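Local coordinates for [Ribosomal protein bS18]-alanine N-acetyltransferase (Escherichia coli O157:H7, PDB 5ISV) that probably transfers the acetyl group of acetyl-CoA to the N-terminal alanine of ribosomal protein bS18, as a GNAT-family enzyme, at residues Ala83-Leu88 against Ile112-Ser117; His87-Leu92 against Ala98-Glu103. All coordinates share one frame; numbering follows the deposited sequence.

Contact 1. Residues Ala83-Leu88 against Ile112-Ser117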
ATOM      1  N   ALA A  83      -2.956  -2.980  10.165  1.00 21.84           N
ATOM      2  CA  ALA A  83      -2.579  -4.384  10.297  1.00 22.21           C
ATOM      3  C   ALA A  83      -1.956  -4.862   8.986  1.00 20.79           C
ATOM      4  O   ALA A  83      -0.965  -5.573   9.004  1.00 24.31           O
ATOM      5  CB  ALA A  83      -3.775  -5.253  10.715  1.00 23.44           C
ATOM      6  N   LEU A  84      -2.589  -4.486   7.885  1.00 20.28           N
ATOM      7  CA  LEU A  84      -2.170  -4.939   6.590  1.00 20.67           C
ATOM      8  C   LEU A  84      -0.788  -4.302   6.205  1.00 19.78           C
ATOM      9  O   LEU A  84       0.125  -5.005   5.755  1.00 21.36           O
ATOM     10  CB  LEU A  84      -3.267  -4.590   5.611  1.00 24.46           C
ATOM     11  CG  LEU A  84      -3.144  -5.168   4.223  1.00 25.27           C
ATOM     12  CD1 LEU A  84      -2.961  -6.670   4.200  1.00 23.84           C
ATOM     13  CD2 LEU A  84      -4.372  -4.780   3.389  1.00 24.02           C
ATOM     14  N   LEU A  85      -0.610  -3.025   6.513  1.00 19.68           N
ATOM     15  CA  LEU A  85       0.661  -2.350   6.278  1.00 20.63           C
ATOM     16  C   LEU A  85       1.773  -2.920   7.124  1.00 22.08           C
ATOM     17  O   LEU A  85       2.852  -3.159   6.648  1.00 23.78           O
ATOM     18  CB  LEU A  85       0.502  -0.886   6.558  1.00 22.85           C
ATOM     19  CG  LEU A  85      -0.252  -0.165   5.458  1.00 23.88           C
ATOM     20  CD1 LEU A  85      -0.786   1.136   6.043  1.00 28.21           C
ATOM     21  CD2 LEU A  85       0.593   0.088   4.183  1.00 25.30           C
ATOM     22  N   GLU A  86       1.502  -3.183   8.403  1.00 22.64           N
ATOM     23  CA  GLU A  86       2.486  -3.798   9.269  1.00 24.25           C
ATOM     24  C   GLU A  86       2.952  -5.180   8.767  1.00 23.01           C
ATOM     25  O   GLU A  86       4.155  -5.498   8.800  1.00 25.75           O
ATOM     26  CB  GLU A  86       1.949  -3.817  10.737  1.00 25.89           C
ATOM     27  CG  GLU A  86       1.855  -2.391  11.354  1.00 31.75           C
ATOM     28  CD  GLU A  86       1.068  -2.222  12.673  1.00 40.68           C
ATOM     29  OE1 GLU A  86       0.232  -3.090  13.032  1.00 43.25           O
ATOM     30  OE2 GLU A  86       1.265  -1.174  13.356  1.00 44.72           O
ATOM     31  N   HIS A  87       1.992  -5.964   8.272  1.00 21.35           N
ATOM     32  CA  HIS A  87       2.273  -7.268   7.687  1.00 22.29           C
ATOM     33  C   HIS A  87       3.217  -7.094   6.469  1.00 20.91           C
ATOM     34  O   HIS A  87       4.234  -7.795   6.350  1.00 23.20           O
ATOM     35  CB  HIS A  87       0.962  -7.987   7.287  1.00 22.42           C
ATOM     36  CG  HIS A  87       1.193  -9.359   6.779  1.00 24.98           C
ATOM     37  ND1 HIS A  87       1.223 -10.461   7.607  1.00 29.47           N
ATOM     38  CD2 HIS A  87       1.438  -9.818   5.528  1.00 27.71           C
ATOM     39  CE1 HIS A  87       1.485 -11.540   6.889  1.00 28.82           C
ATOM     40  NE2 HIS A  87       1.606 -11.179   5.623  1.00 29.54           N
ATOM     41  N   LEU A  88       2.820  -6.212   5.540  1.00 20.61           N
ATOM     42  CA  LEU A  88       3.645  -5.900   4.358  1.00 19.38           C
ATOM     43  C   LEU A  88       5.062  -5.487   4.738  1.00 18.85           C
ATOM     44  O   LEU A  88       6.022  -6.052   4.232  1.00 21.07           O
ATOM     45  CB  LEU A  88       2.931  -4.838   3.537  1.00 19.57           C
ATOM     46  CG  LEU A  88       3.757  -4.251   2.385  1.00 18.85           C
ATOM     47  CD1 LEU A  88       4.077  -5.353   1.369  1.00 18.43           C
ATOM     48  CD2 LEU A  88       2.981  -3.113   1.762  1.00 20.22           C
ATOM     49  N   ILE A 112      -1.984  10.435   5.985  1.00 21.81           N
ATOM     50  CA  ILE A 112      -0.595  10.959   6.126  1.00 22.89           C
ATOM     51  C   ILE A 112      -0.100  10.805   7.581  1.00 23.37           C
ATOM     52  O   ILE A 112       0.992  10.312   7.837  1.00 25.05           O
ATOM     53  CB  ILE A 112      -0.466  12.425   5.573  1.00 23.05           C
ATOM     54  CG1 ILE A 112      -0.710  12.428   4.064  1.00 23.16           C
ATOM     55  CG2 ILE A 112       0.868  13.069   5.984  1.00 24.69           C
ATOM     56  CD1 ILE A 112      -0.954  13.802   3.466  1.00 25.80           C
ATOM     57  N   ALA A 113      -0.927  11.215   8.534  1.00 26.09           N
ATOM     58  CA  ALA A 113      -0.613  11.096   9.956  1.00 26.46           C
ATOM     59  C   ALA A 113      -0.317   9.621  10.339  1.00 26.62           C
ATOM     60  O   ALA A 113       0.674   9.330  10.995  1.00 25.69           O
ATOM     61  CB  ALA A 113      -1.778  11.645  10.743  1.00 27.08           C
ATOM     62  N   LEU A 114      -1.162   8.697   9.882  1.00 25.09           N
ATOM     63  CA  LEU A 114      -0.951   7.269  10.116  1.00 24.62           C
ATOM     64  C   LEU A 114       0.399   6.805   9.543  1.00 23.03           C
ATOM     65  O   LEU A 114       1.169   6.116  10.217  1.00 23.85           O
ATOM     66  CB  LEU A 114      -2.105   6.455   9.513  1.00 26.82           C
ATOM     67  CG  LEU A 114      -2.208   4.956   9.771  1.00 33.34           C
ATOM     68  CD1 LEU A 114      -3.659   4.476   9.642  1.00 34.56           C
ATOM     69  CD2 LEU A 114      -1.339   4.084   8.907  1.00 31.96           C
ATOM     70  N   TYR A 115       0.692   7.178   8.281  1.00 20.56           N
ATOM     71  CA  TYR A 115       1.941   6.772   7.651  1.00 19.08           C
ATOM     72  C   TYR A 115       3.131   7.334   8.423  1.00 19.67           C
ATOM     73  O   TYR A 115       4.129   6.622   8.625  1.00 20.45           O
ATOM     74  CB  TYR A 115       1.961   7.139   6.145  1.00 19.65           C
ATOM     75  CG  TYR A 115       0.974   6.300   5.304  1.00 21.94           C
ATOM     76  CD1 TYR A 115       0.809   4.958   5.501  1.00 30.45           C
ATOM     77  CD2 TYR A 115       0.213   6.889   4.276  1.00 21.86           C
ATOM     78  CE1 TYR A 115      -0.062   4.238   4.722  1.00 33.98           C
ATOM     79  CE2 TYR A 115      -0.659   6.167   3.490  1.00 22.34           C
ATOM     80  CZ  TYR A 115      -0.811   4.825   3.734  1.00 24.96           C
ATOM     81  OH  TYR A 115      -1.689   3.996   3.056  1.00 29.58           O
ATOM     82  N   GLU A 116       3.025   8.577   8.890  1.00 22.08           N
ATOM     83  CA  GLU A 116       4.141   9.155   9.645  1.00 24.23           C
ATOM     84  C   GLU A 116       4.375   8.327  10.902  1.00 24.50           C
ATOM     85  O   GLU A 116       5.515   8.080  11.292  1.00 26.85           O
ATOM     86  CB  GLU A 116       3.857  10.554  10.069  1.00 28.26           C
ATOM     87  CG  GLU A 116       3.679  11.601   9.019  1.00 31.12           C
ATOM     88  CD  GLU A 116       3.140  12.898   9.635  1.00 34.69           C
ATOM     89  OE1 GLU A 116       2.557  12.913  10.797  1.00 38.53           O
ATOM     90  OE2 GLU A 116       3.314  13.911   8.955  1.00 39.22           O
ATOM     91  N   SER A 117       3.295   7.898  11.555  1.00 25.17           N
ATOM     92  CA  SER A 117       3.427   7.103  12.800  1.00 25.91           C
ATOM     93  C   SER A 117       4.074   5.730  12.556  1.00 25.66           C
ATOM     94  O   SER A 117       4.624   5.116  13.488  1.00 28.72           O
ATOM     95  CB  SER A 117       2.072   6.967  13.491  1.00 28.29           C
ATOM     96  OG  SER A 117       1.298   5.936  12.906  1.00 27.75           O
TER
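Leu85 and Tyr115 mark the nearest approach of the two helical segments, with their CA atoms 9.3 Å apart, a spacing that only side chains can bridge. Leu85 bridges it with a single methyl. Its CD1 lies 3.4 Å from Tyr115 CE1, at the edge of the ring and near its plane, and the leucine side chain crosses that of the tyrosine at about a right angle. The same CD1 also rests 4.1 Å from Leu114 CD2, so one branched residue serves two neighbours on the facing helix. The side chain of Tyr115 leaves its helix at an angle to Leu85; with CG beside the backbone N (chi1 -69°), the length of the ring brings CE1 to the leucine. Leucine suits position 85, being flexible enough to fit a methyl against a ring edge without leaving polar groups in a buried place, and Leu114 offers an apolar methyl at the margin of the contact. Ser117 OG donates to Leu114 O at 2.7 Å, as serines late in a helix can, and is also hydrogen-bonded to Arg82. Ile69, predicted to bind acetyl-CoA, touches both Leu85 and Tyr115 from strand 63-71. The two helices thus line one face of the GNAT fold, where Tyr115 is the predicted proton donor of the active site.

Contact 2. Residues His87-Leu92 against Ala98-Glu103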
ATOM      1  N   HIS A  87       1.992  -5.964   8.272  1.00 21.35           N
ATOM      2  CA  HIS A  87       2.273  -7.268   7.687  1.00 22.29           C
ATOM      3  C   HIS A  87       3.217  -7.094   6.469  1.00 20.91           C
ATOM      4  O   HIS A  87       4.234  -7.795   6.350  1.00 23.20           O
ATOM      5  CB  HIS A  87       0.962  -7.987   7.287  1.00 22.42           C
ATOM      6  CG  HIS A  87       1.193  -9.359   6.779  1.00 24.98           C
ATOM      7  ND1 HIS A  87       1.223 -10.461   7.607  1.00 29.47           N
ATOM      8  CD2 HIS A  87       1.438  -9.818   5.528  1.00 27.71           C
ATOM      9  CE1 HIS A  87       1.485 -11.540   6.889  1.00 28.82           C
ATOM     10  NE2 HIS A  87       1.606 -11.179   5.623  1.00 29.54           N
ATOM     11  N   LEU A  88       2.820  -6.212   5.540  1.00 20.61           N
ATOM     12  CA  LEU A  88       3.645  -5.900   4.358  1.00 19.38           C
ATOM     13  C   LEU A  88       5.062  -5.487   4.738  1.00 18.85           C
ATOM     14  O   LEU A  88       6.022  -6.052   4.232  1.00 21.07           O
ATOM     15  CB  LEU A  88       2.931  -4.838   3.537  1.00 19.57           C
ATOM     16  CG  LEU A  88       3.757  -4.251   2.385  1.00 18.85           C
ATOM     17  CD1 LEU A  88       4.077  -5.353   1.369  1.00 18.43           C
ATOM     18  CD2 LEU A  88       2.981  -3.113   1.762  1.00 20.22           C
ATOM     19  N   ILE A  89       5.160  -4.551   5.653  1.00 20.26           N
ATOM     20  CA  ILE A  89       6.451  -4.048   6.119  1.00 20.30           C
ATOM     21  C   ILE A  89       7.306  -5.180   6.695  1.00 21.39           C
ATOM     22  O   ILE A  89       8.493  -5.320   6.357  1.00 23.97           O
ATOM     23  CB  ILE A  89       6.305  -2.873   7.078  1.00 21.43           C
ATOM     24  CG1 ILE A  89       5.674  -1.657   6.352  1.00 22.36           C
ATOM     25  CG2 ILE A  89       7.641  -2.551   7.774  1.00 24.05           C
ATOM     26  CD1 ILE A  89       5.099  -0.543   7.201  1.00 22.21           C
ATOM     27  N   ASP A  90       6.694  -6.002   7.568  1.00 22.33           N
ATOM     28  CA  ASP A  90       7.398  -7.134   8.118  1.00 24.00           C
ATOM     29  C   ASP A  90       7.924  -8.130   7.058  1.00 22.96           C
ATOM     30  O   ASP A  90       9.072  -8.592   7.129  1.00 25.29           O
ATOM     31  CB  ASP A  90       6.550  -7.872   9.178  1.00 27.87           C
ATOM     32  CG  ASP A  90       7.412  -8.641  10.124  1.00 35.90           C
ATOM     33  OD1 ASP A  90       8.279  -8.001  10.761  1.00 41.92           O
ATOM     34  OD2 ASP A  90       7.262  -9.875  10.202  1.00 46.81           O
ATOM     35  N   GLU A  91       7.074  -8.459   6.091  0.50 22.81           N
ATOM     36  CA  GLU A  91       7.468  -9.357   5.026  0.50 23.72           C
ATOM     37  C   GLU A  91       8.592  -8.742   4.179  0.50 21.92           C
ATOM     38  O   GLU A  91       9.573  -9.413   3.867  0.50 23.91           O
ATOM     39  CB  GLU A  91       6.294  -9.680   4.123  0.50 25.62           C
ATOM     40  CG  GLU A  91       6.653 -10.736   3.102  0.50 29.78           C
ATOM     41  CD  GLU A  91       7.309 -11.966   3.712  0.50 32.06           C
ATOM     42  OE1 GLU A  91       6.752 -12.557   4.675  0.50 37.12           O
ATOM     43  OE2 GLU A  91       8.378 -12.356   3.201  0.50 33.26           O
ATOM     44  N   LEU A  92       8.468  -7.463   3.849  1.00 21.32           N
ATOM     45  CA  LEU A  92       9.549  -6.782   3.129  1.00 20.16           C
ATOM     46  C   LEU A  92      10.868  -6.775   3.900  1.00 21.66           C
ATOM     47  O   LEU A  92      11.918  -7.054   3.326  1.00 23.53           O
ATOM     48  CB  LEU A  92       9.134  -5.388   2.750  1.00 21.64           C
ATOM     49  CG  LEU A  92       7.971  -5.186   1.806  1.00 19.90           C
ATOM     50  CD1 LEU A  92       7.559  -3.740   1.784  1.00 18.86           C
ATOM     51  CD2 LEU A  92       8.229  -5.708   0.401  1.00 19.79           C
ATOM     52  N   ALA A  98      15.007  -2.614   1.032  1.00 22.23           N
ATOM     53  CA  ALA A  98      15.573  -1.406   1.633  1.00 19.61           C
ATOM     54  C   ALA A  98      14.577  -0.313   1.949  1.00 19.31           C
ATOM     55  O   ALA A  98      14.693   0.345   2.989  1.00 21.60           O
ATOM     56  CB  ALA A  98      16.647  -0.857   0.729  1.00 21.02           C
ATOM     57  N   THR A  99      13.635  -0.068   1.039  0.50 19.83           N
ATOM     58  CA  THR A  99      12.653   1.002   1.214  0.50 20.47           C
ATOM     59  C   THR A  99      11.312   0.568   0.692  0.50 18.36           C
ATOM     60  O   THR A  99      11.236  -0.352  -0.144  0.50 19.53           O
ATOM     61  CB  THR A  99      13.061   2.286   0.453  0.50 22.23           C
ATOM     62  OG1 THR A  99      13.251   1.953  -0.928  0.50 23.98           O
ATOM     63  CG2 THR A  99      14.334   2.898   1.019  0.50 23.94           C
ATOM     64  N   LEU A 100      10.273   1.199   1.257  1.00 18.03           N
ATOM     65  CA  LEU A 100       8.908   1.142   0.739  1.00 17.87           C
ATOM     66  C   LEU A 100       8.465   2.590   0.434  1.00 18.41           C
ATOM     67  O   LEU A 100       8.523   3.454   1.293  1.00 19.23           O
ATOM     68  CB  LEU A 100       7.972   0.477   1.757  1.00 17.73           C
ATOM     69  CG  LEU A 100       6.480   0.537   1.470  1.00 17.32           C
ATOM     70  CD1 LEU A 100       6.126  -0.221   0.180  1.00 18.32           C
ATOM     71  CD2 LEU A 100       5.712  -0.116   2.627  1.00 17.92           C
ATOM     72  N   TRP A 101       7.932   2.789  -0.753  1.00 17.39           N
ATOM     73  CA  TRP A 101       7.453   4.089  -1.245  1.00 18.76           C
ATOM     74  C   TRP A 101       5.946   4.052  -1.468  1.00 18.05           C
ATOM     75  O   TRP A 101       5.392   3.023  -1.840  1.00 18.72           O
ATOM     76  CB  TRP A 101       8.092   4.373  -2.637  1.00 20.80           C
ATOM     77  CG  TRP A 101       9.538   4.462  -2.610  1.00 26.23           C
ATOM     78  CD1 TRP A 101      10.439   3.427  -2.631  1.00 27.41           C
ATOM     79  CD2 TRP A 101      10.299   5.663  -2.516  1.00 26.46           C
ATOM     80  NE1 TRP A 101      11.711   3.919  -2.537  1.00 32.03           N
ATOM     81  CE2 TRP A 101      11.651   5.290  -2.451  1.00 29.70           C
ATOM     82  CE3 TRP A 101       9.970   7.023  -2.451  1.00 29.48           C
ATOM     83  CZ2 TRP A 101      12.685   6.235  -2.395  1.00 31.80           C
ATOM     84  CZ3 TRP A 101      11.019   7.974  -2.377  1.00 31.71           C
ATOM     85  CH2 TRP A 101      12.340   7.573  -2.336  1.00 31.35           C
ATOM     86  N   LEU A 102       5.306   5.181  -1.288  1.00 18.13           N
ATOM     87  CA  LEU A 102       3.880   5.334  -1.643  1.00 18.54           C
ATOM     88  C   LEU A 102       3.590   6.758  -2.027  1.00 18.09           C
ATOM     89  O   LEU A 102       4.422   7.652  -1.815  1.00 19.61           O
ATOM     90  CB  LEU A 102       2.930   4.905  -0.483  1.00 19.12           C
ATOM     91  CG  LEU A 102       3.039   5.673   0.830  1.00 19.28           C
ATOM     92  CD1 LEU A 102       2.296   7.011   0.845  1.00 21.38           C
ATOM     93  CD2 LEU A 102       2.491   4.810   1.978  1.00 19.44           C
ATOM     94  N   GLU A 103       2.416   6.972  -2.601  1.00 18.15           N
ATOM     95  CA  GLU A 103       1.957   8.282  -3.005  1.00 19.69           C
ATOM     96  C   GLU A 103       0.569   8.497  -2.390  1.00 19.66           C
ATOM     97  O   GLU A 103      -0.249   7.552  -2.379  1.00 21.38           O
ATOM     98  CB  GLU A 103       1.836   8.291  -4.526  1.00 23.48           C
ATOM     99  CG  GLU A 103       2.407   9.470  -5.200  1.00 28.85           C
ATOM    100  CD  GLU A 103       2.599   9.273  -6.694  1.00 29.66           C
ATOM    101  OE1 GLU A 103       1.850   8.505  -7.314  1.00 26.96           O
ATOM    102  OE2 GLU A 103       3.510   9.902  -7.249  1.00 37.92           O
TER
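Leu100 is the strand residue on which three side chains of the helix converge: Leu88, Ile89 and Leu92. Its two methyls divide the work. CD2 lies 4.0 Å from Ile89 CG1 and 4.1 Å from Leu88 CD2, while CD1 meets Leu92 CD1 at 4.1 Å. Ile89 and Leu92 each cross Leu100 at about a right angle, and Leu88 meets it aslant. The CB of Leu100 already points at the helix, and with CG anti to the backbone N (chi1 171°) the two methyls reach the helix side chains. Leu88 and Leu92 stand on the side of the helix that looks at the strand, one helical turn apart and joined by the Leu92 N to Leu88 O bond. Ile89 comes in from the flank, its CG1 rather than its CG2 branch making the contact. Branched aliphatic side chains at all four positions fill a buried helix-sheet interface without bringing in polar groups to satisfy.

The axes of helix and strand approach to 9.9 Å and run at 144° to each other, roughly antiparallel, as expected within the beta-alpha-beta crossover of strand 63-71, helix 80-94 and strand 99-105. Farther out, main-chain hydrogen bonds hold the strand in place: Leu100 pairs with Leu144, and Thr99 and Trp101 with Ala64. The helix side chains reach beyond Leu100 too, Leu88 to Thr57, Leu92 to Val59 and Ala64, and Ile89 to Leu144, so the helix spans several strands. Trp101 points to the other face of the sheet, where its indole touches Ile141 and Ala143. Two residues on from Trp101, Glu103, the predicted proton acceptor, forms a salt bridge with Arg126 through OE2.

Strand 2-6, helices 12-22 and 29-34 and strands 43-47, 50-60 and 63-71 come first, then helix 80-94; both contacts start from it and share His87 and Leu88. Contact 2 closes the shorter loop, through the short connection 95-98 between helix 80-94 and strand 99-105. Contact 1 closes the longer one, passing through that strand and on into helix 109-117, so contact 2 nests within contact 1 and the two do not cross. The two also touch directly, Tyr115 CZ lying 3.7 Å from Leu102 CD2. Together they tie two successive helices to one face of the central sheet, beside the parallel strands 63-71 and 99-105.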